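Local coordinates for protein yersinopine synthase (Yersinia pestis, PDB 6C4M) that catalyses the NADPH-dependent reductive condensation of pyruvate with an aminobutanoate-histidine intermediate, the last step in making the metallophore yersinopine, at residues A[73-78]-A[84-89]; A[273-278]-A[442-447]. One frame throughout, in Å; residues are numbered along the deposited sequence.

In the fold
Contact 1 (73-78 with 84-89) and contact 2 (273-278 with 442-447) lie far apart, with centres about 40 Å from each other and nearest atoms about 28 Å apart. They share no helix or strand. Contact 1 is local along the chain and joins the two strands of a hairpin in the large mixed sheet. Contact 2 brings together the ends of two helices 164 residues apart. Both are only partly buried. In contact 1 paired backbone bonds do the holding, with Leu74 buried near the NADP-site residue Thr172. Contact 2 is smaller and centres on one arginine, stacked on a tyrosine and joined to a carbonyl by a weak bond and a water, away from the annotated sites.

Contact 1 of 2, residues A[73-78]-A[84-89]; sequences YLQGTG and QKESSV
Leu74 and Gln84 both turn CG anti to the backbone N, with chi1 of 173° and -172°. Gln84 then bends at chi2, which carries its amide up to the leucine branch. The two side chains cross at about a right angle. Leu74 CD2 does the touching and lies 3.3 Å from Gln84 CD. The amide is held at both ends. Gln84 NE2 donates to Lys85 O at 3.0 Å, on a lone pair in the carbonyl plane, and Gln84 OE1 is hydrogen-bonded to Gln36 of helix 32-44.

The segments belong to an antiparallel beta hairpin, strands 71-76 and 87-90. Leu74 and Ser87 form the hydrogen-bonded pair. Leu74 N donates to Ser87 O at 3.0 Å, and Ser87 N returns a bond of 3.0 Å to Leu74 O. Tyr73 and Ser88 are the adjacent non-hydrogen-bonded pair. On their exposed face Ser88 CB meets the tyrosine ring obliquely, 4.0 Å from Tyr73 CE1. Gln75 and Glu86 run side by side, pointing the same way, with amide and carboxylate planes 27° apart. Beyond the paired residues, toward the turn, the chains stay close, and Gly76 CA makes a CA-H...O contact of 3.1 Å with Gln84 O. The other edge of strand 71-76 bonds to strand 203-217. Leu74 packs on Thr206 there and on Gln36, and its side chain is about 4 Å from that of Thr172, which binds NADP.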
loop_
_atom_site.group_PDB
_atom_site.type_symbol
_atom_site.label_atom_id
_atom_site.label_comp_id
_atom_site.label_asym_id
_atom_site.label_seq_id
_atom_site.Cartn_x
_atom_site.Cartn_y
_atom_site.Cartn_z
ATOM N N TYR A 73 14.321 28.829 -23.637
ATOM C CA TYR A 73 13.036 28.351 -24.141
ATOM C C TYR A 73 12.330 27.517 -23.084
ATOM O O TYR A 73 12.968 26.726 -22.378
ATOM C CB TYR A 73 13.227 27.520 -25.414
ATOM C CG TYR A 73 13.783 28.328 -26.564
ATOM C CD1 TYR A 73 12.943 29.066 -27.387
ATOM C CD2 TYR A 73 15.150 28.375 -26.814
ATOM C CE1 TYR A 73 13.441 29.820 -28.432
ATOM C CE2 TYR A 73 15.657 29.121 -27.866
ATOM C CZ TYR A 73 14.793 29.841 -28.671
ATOM O OH TYR A 73 15.282 30.596 -29.716
ATOM N N LEU A 74 11.011 27.698 -22.986
ATOM C CA LEU A 74 10.188 27.025 -21.992
ATOM C C LEU A 74 8.876 26.584 -22.626
ATOM O O LEU A 74 8.304 27.288 -23.464
ATOM C CB LEU A 74 9.880 27.928 -20.792
ATOM C CG LEU A 74 8.879 27.444 -19.723
ATOM C CD1 LEU A 74 9.447 26.392 -18.785
ATOM C CD2 LEU A 74 8.414 28.655 -18.929
ATOM N N GLN A 75 8.391 25.426 -22.194
ATOM C CA GLN A 75 7.087 24.924 -22.603
ATOM C C GLN A 75 6.285 24.483 -21.391
ATOM O O GLN A 75 6.820 23.869 -20.461
ATOM C CB GLN A 75 7.210 23.756 -23.587
ATOM C CG GLN A 75 7.860 24.145 -24.905
ATOM C CD GLN A 75 7.616 23.128 -25.999
ATOM O OE1 GLN A 75 7.351 23.488 -27.149
ATOM N NE2 GLN A 75 7.700 21.848 -25.649
ATOM N N GLY A 76 5.003 24.807 -21.404
ATOM C CA GLY A 76 4.088 24.276 -20.430
ATOM C C GLY A 76 3.474 22.970 -20.906
ATOM O O GLY A 76 3.292 22.737 -22.098
ATOM N N THR A 77 3.129 22.128 -19.940
ATOM C CA THR A 77 2.847 20.730 -20.197
ATOM C C THR A 77 1.804 20.251 -19.197
ATOM O O THR A 77 1.755 20.728 -18.060
ATOM C CB THR A 77 4.165 19.953 -20.117
ATOM O OG1 THR A 77 4.664 19.760 -21.444
ATOM C CG2 THR A 77 4.028 18.643 -19.415
ATOM N N GLY A 78 0.966 19.308 -19.631
ATOM C CA GLY A 78 -0.129 18.844 -18.784
ATOM C C GLY A 78 -0.925 20.007 -18.228
ATOM O O GLY A 78 -1.325 20.929 -18.960
ATOM N N GLN A 84 1.022 28.406 -18.776
ATOM C CA GLN A 84 2.371 28.450 -19.342
ATOM C C GLN A 84 2.343 27.819 -20.729
ATOM O O GLN A 84 2.136 26.609 -20.860
ATOM C CB GLN A 84 3.375 27.718 -18.445
ATOM C CG GLN A 84 4.813 27.898 -18.878
ATOM C CD GLN A 84 5.224 29.358 -18.910
ATOM O OE1 GLN A 84 5.240 30.034 -17.880
ATOM N NE2 GLN A 84 5.512 29.864 -20.104
ATOM N N LYS A 85 2.570 28.627 -21.755
ATOM C CA LYS A 85 2.657 28.174 -23.132
ATOM C C LYS A 85 4.105 28.304 -23.594
ATOM O O LYS A 85 5.011 28.566 -22.794
ATOM C CB LYS A 85 1.704 28.978 -24.026
ATOM C CG LYS A 85 0.240 28.964 -23.597
ATOM C CD LYS A 85 -0.330 27.561 -23.548
ATOM C CE LYS A 85 -1.862 27.583 -23.473
ATOM N NZ LYS A 85 -2.379 28.399 -22.331
ATOM N N GLU A 86 4.331 28.121 -24.892
ATOM C CA GLU A 86 5.675 28.243 -25.436
ATOM C C GLU A 86 6.160 29.672 -25.277
ATOM O O GLU A 86 5.510 30.616 -25.739
ATOM C CB GLU A 86 5.707 27.820 -26.902
ATOM C CG GLU A 86 5.350 26.348 -27.099
ATOM C CD GLU A 86 5.444 25.900 -28.546
ATOM O OE1 GLU A 86 5.137 24.717 -28.819
ATOM O OE2 GLU A 86 5.827 26.724 -29.406
ATOM N N SER A 87 7.295 29.826 -24.601
ATOM C CA SER A 87 7.851 31.133 -24.304
ATOM C C SER A 87 9.353 31.107 -24.518
ATOM O O SER A 87 9.999 30.053 -24.494
ATOM C CB SER A 87 7.574 31.568 -22.865
ATOM O OG SER A 87 6.210 31.461 -22.537
ATOM N N SER A 88 9.894 32.302 -24.706
ATOM C CA SER A 88 11.319 32.525 -24.855
ATOM C C SER A 88 11.689 33.759 -24.054
ATOM O O SER A 88 10.882 34.682 -23.920
ATOM C CB SER A 88 11.703 32.744 -26.314
ATOM O OG SER A 88 11.115 33.933 -26.793
ATOM N N VAL A 89 12.917 33.787 -23.538
ATOM C CA VAL A 89 13.370 34.909 -22.723
ATOM C C VAL A 89 14.837 35.180 -23.010
ATOM O O VAL A 89 15.649 34.255 -23.121
ATOM C CB VAL A 89 13.137 34.651 -21.221
ATOM C CG1 VAL A 89 13.907 33.418 -20.759
ATOM C CG2 VAL A 89 13.534 35.871 -20.417
#

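Contact 2 of 2, residues A[273-278]-A[442-447]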
loop_
_atom_site.group_PDB
_atom_site.type_symbol
_atom_site.label_atom_id
_atom_site.label_comp_id
_atom_site.label_asym_id
_atom_site.label_seq_id
_atom_site.Cartn_x
_atom_site.Cartn_y
_atom_site.Cartn_z
ATOM N N LEU A 273 21.980 2.671 -3.136
ATOM C CA LEU A 273 22.787 3.829 -3.487
ATOM C C LEU A 273 24.254 3.446 -3.619
ATOM O O LEU A 273 24.935 3.858 -4.566
ATOM C CB LEU A 273 22.602 4.895 -2.417
ATOM C CG LEU A 273 23.666 5.977 -2.315
ATOM C CD1 LEU A 273 23.574 6.850 -3.563
ATOM C CD2 LEU A 273 23.431 6.774 -1.058
ATOM N N PHE A 274 24.753 2.659 -2.674
ATOM C CA PHE A 274 26.181 2.389 -2.582
ATOM C C PHE A 274 26.619 1.094 -3.261
ATOM O O PHE A 274 27.834 0.854 -3.349
ATOM C CB PHE A 274 26.613 2.356 -1.118
ATOM C CG PHE A 274 26.710 3.709 -0.477
ATOM C CD1 PHE A 274 27.610 4.677 -0.956
ATOM C CD2 PHE A 274 25.929 4.018 0.613
ATOM C CE1 PHE A 274 27.704 5.941 -0.351
ATOM C CE2 PHE A 274 26.010 5.258 1.221
ATOM C CZ PHE A 274 26.917 6.234 0.740
ATOM N N TYR A 275 25.679 0.254 -3.719
ATOM C CA TYR A 275 25.960 -0.959 -4.495
ATOM C C TYR A 275 25.300 -0.784 -5.857
ATOM O O TYR A 275 24.227 -1.349 -6.123
ATOM C CB TYR A 275 25.433 -2.205 -3.785
ATOM C CG TYR A 275 26.224 -2.574 -2.562
ATOM C CD1 TYR A 275 25.926 -2.018 -1.330
ATOM C CD2 TYR A 275 27.310 -3.471 -2.646
ATOM C CE1 TYR A 275 26.668 -2.363 -0.189
ATOM C CE2 TYR A 275 28.060 -3.789 -1.525
ATOM C CZ TYR A 275 27.726 -3.250 -0.303
ATOM O OH TYR A 275 28.447 -3.562 0.818
ATOM N N PRO A 276 25.912 -0.007 -6.751
ATOM C CA PRO A 276 25.204 0.430 -7.962
ATOM C C PRO A 276 24.775 -0.687 -8.866
ATOM O O PRO A 276 24.030 -0.425 -9.817
ATOM C CB PRO A 276 26.232 1.319 -8.666
ATOM C CG PRO A 276 27.534 0.864 -8.163
ATOM C CD PRO A 276 27.296 0.465 -6.730
ATOM N N GLU A 277 25.224 -1.912 -8.623
ATOM C CA GLU A 277 24.905 -3.014 -9.510
ATOM C C GLU A 277 23.601 -3.711 -9.154
ATOM O O GLU A 277 23.097 -4.487 -9.970
ATOM C CB GLU A 277 26.058 -4.029 -9.510
ATOM C CG GLU A 277 26.506 -4.429 -10.898
ATOM C CD GLU A 277 26.760 -3.233 -11.799
ATOM O OE1 GLU A 277 27.559 -2.350 -11.415
ATOM O OE2 GLU A 277 26.135 -3.159 -12.882
ATOM N N GLN A 278 23.038 -3.450 -7.981
ATOM C CA GLN A 278 21.738 -4.017 -7.647
ATOM C C GLN A 278 20.660 -3.552 -8.613
ATOM O O GLN A 278 20.745 -2.489 -9.229
ATOM C CB GLN A 278 21.282 -3.608 -6.257
ATOM C CG GLN A 278 22.097 -4.158 -5.145
ATOM C CD GLN A 278 21.462 -3.888 -3.797
ATOM O OE1 GLN A 278 21.968 -4.364 -2.781
ATOM N NE2 GLN A 278 20.344 -3.130 -3.772
ATOM N N ILE A 442 33.576 4.229 0.861
ATOM C CA ILE A 442 34.877 4.833 0.582
ATOM C C ILE A 442 35.981 3.788 0.718
ATOM O O ILE A 442 36.980 3.816 -0.018
ATOM C CB ILE A 442 35.122 6.040 1.516
ATOM C CG1 ILE A 442 34.172 7.180 1.144
ATOM C CG2 ILE A 442 36.629 6.485 1.487
ATOM C CD1 ILE A 442 34.117 8.280 2.167
ATOM N N ASP A 443 35.829 2.855 1.657
ATOM C CA ASP A 443 36.848 1.820 1.831
ATOM C C ASP A 443 36.852 0.846 0.656
ATOM O O ASP A 443 37.915 0.376 0.229
ATOM C CB ASP A 443 36.634 1.072 3.146
ATOM C CG ASP A 443 36.893 1.937 4.369
ATOM O OD1 ASP A 443 37.515 2.999 4.221
ATOM O OD2 ASP A 443 36.484 1.546 5.487
ATOM N N ARG A 444 35.674 0.510 0.129
ATOM C CA ARG A 444 35.607 -0.386 -1.019
ATOM C C ARG A 444 36.300 0.216 -2.232
ATOM O O ARG A 444 37.034 -0.475 -2.948
ATOM C CB ARG A 444 34.153 -0.691 -1.352
ATOM C CG ARG A 444 33.471 -1.566 -0.344
ATOM C CD ARG A 444 32.250 -2.233 -0.961
ATOM N NE ARG A 444 31.112 -1.321 -1.180
ATOM C CZ ARG A 444 30.340 -0.852 -0.204
ATOM N NH1 ARG A 444 30.618 -1.141 1.064
ATOM N NH2 ARG A 444 29.299 -0.078 -0.482
ATOM N N VAL A 445 36.051 1.502 -2.500
ATOM C CA VAL A 445 36.555 2.112 -3.722
ATOM C C VAL A 445 37.903 2.791 -3.523
ATOM O O VAL A 445 38.591 3.066 -4.514
ATOM C CB VAL A 445 35.575 3.154 -4.293
ATOM C CG1 VAL A 445 34.212 2.525 -4.593
ATOM C CG2 VAL A 445 35.435 4.327 -3.333
ATOM N N GLY A 446 38.293 3.083 -2.283
ATOM C CA GLY A 446 39.455 3.935 -2.063
ATOM C C GLY A 446 39.185 5.439 -2.008
ATOM O O GLY A 446 38.621 6.042 -2.937
ATOM N N GLU A 447 39.636 6.041 -0.900
ATOM C CA GLU A 447 39.519 7.482 -0.674
ATOM C C GLU A 447 40.122 8.295 -1.822
ATOM O O GLU A 447 39.584 9.344 -2.199
ATOM C CB GLU A 447 40.187 7.829 0.665
ATOM C CG GLU A 447 40.276 9.326 1.005
ATOM C CD GLU A 447 40.179 9.610 2.514
ATOM O OE1 GLU A 447 40.087 8.655 3.303
ATOM O OE2 GLU A 447 40.173 10.800 2.905
HETATM O O HOH W 1 30.273 -0.368 -4.139
#
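Arg444 reaches from the end of its helix to Tyr275 and buries the most surface here. Its guanidinium lies flat over one face of the tyrosine ring, with the planes 15° apart. The stack is offset toward the hydroxyl end of the ring, so the cation-pi contact is off-centre. Arg444 CZ lies 3.5 Å from Tyr275 CZ, while Arg444 NH2 is 3.5 Å from Tyr275 CE1. Tyr275 OH sits over the guanidinium face, 3.3 Å from Arg444 NH1, at an angle too poor for a hydrogen bond. A bend at chi3 (-73°) helps turn the guanidinium flat against the ring, and the two side chains cross at about a right angle.

Phe274 adds a polar contact at the guanidinium edge. Arg444 NH2 donates a weak bond of 3.4 Å to Phe274 O. A water gives a second route: it donates to Phe274 O at 2.8 Å and accepts from Arg444 NE at 3.2 Å. Phe274 O and the water both lie at the guanidinium edge, in its plane, while Tyr275 covers a face.

Tyr275 is where the chain leaves helix 267-274, and a type I turn to Gln278 follows. Arg444 lies in the last turn of helix 425-445. Deeper in, the Phe274 side chain packs on Phe434, Ala437 and Leu438 of that helix, and its ring meets that of Phe441. It also touches Val389 and Leu399, which flank the small two-stranded sheet of 390-391 and 397-398.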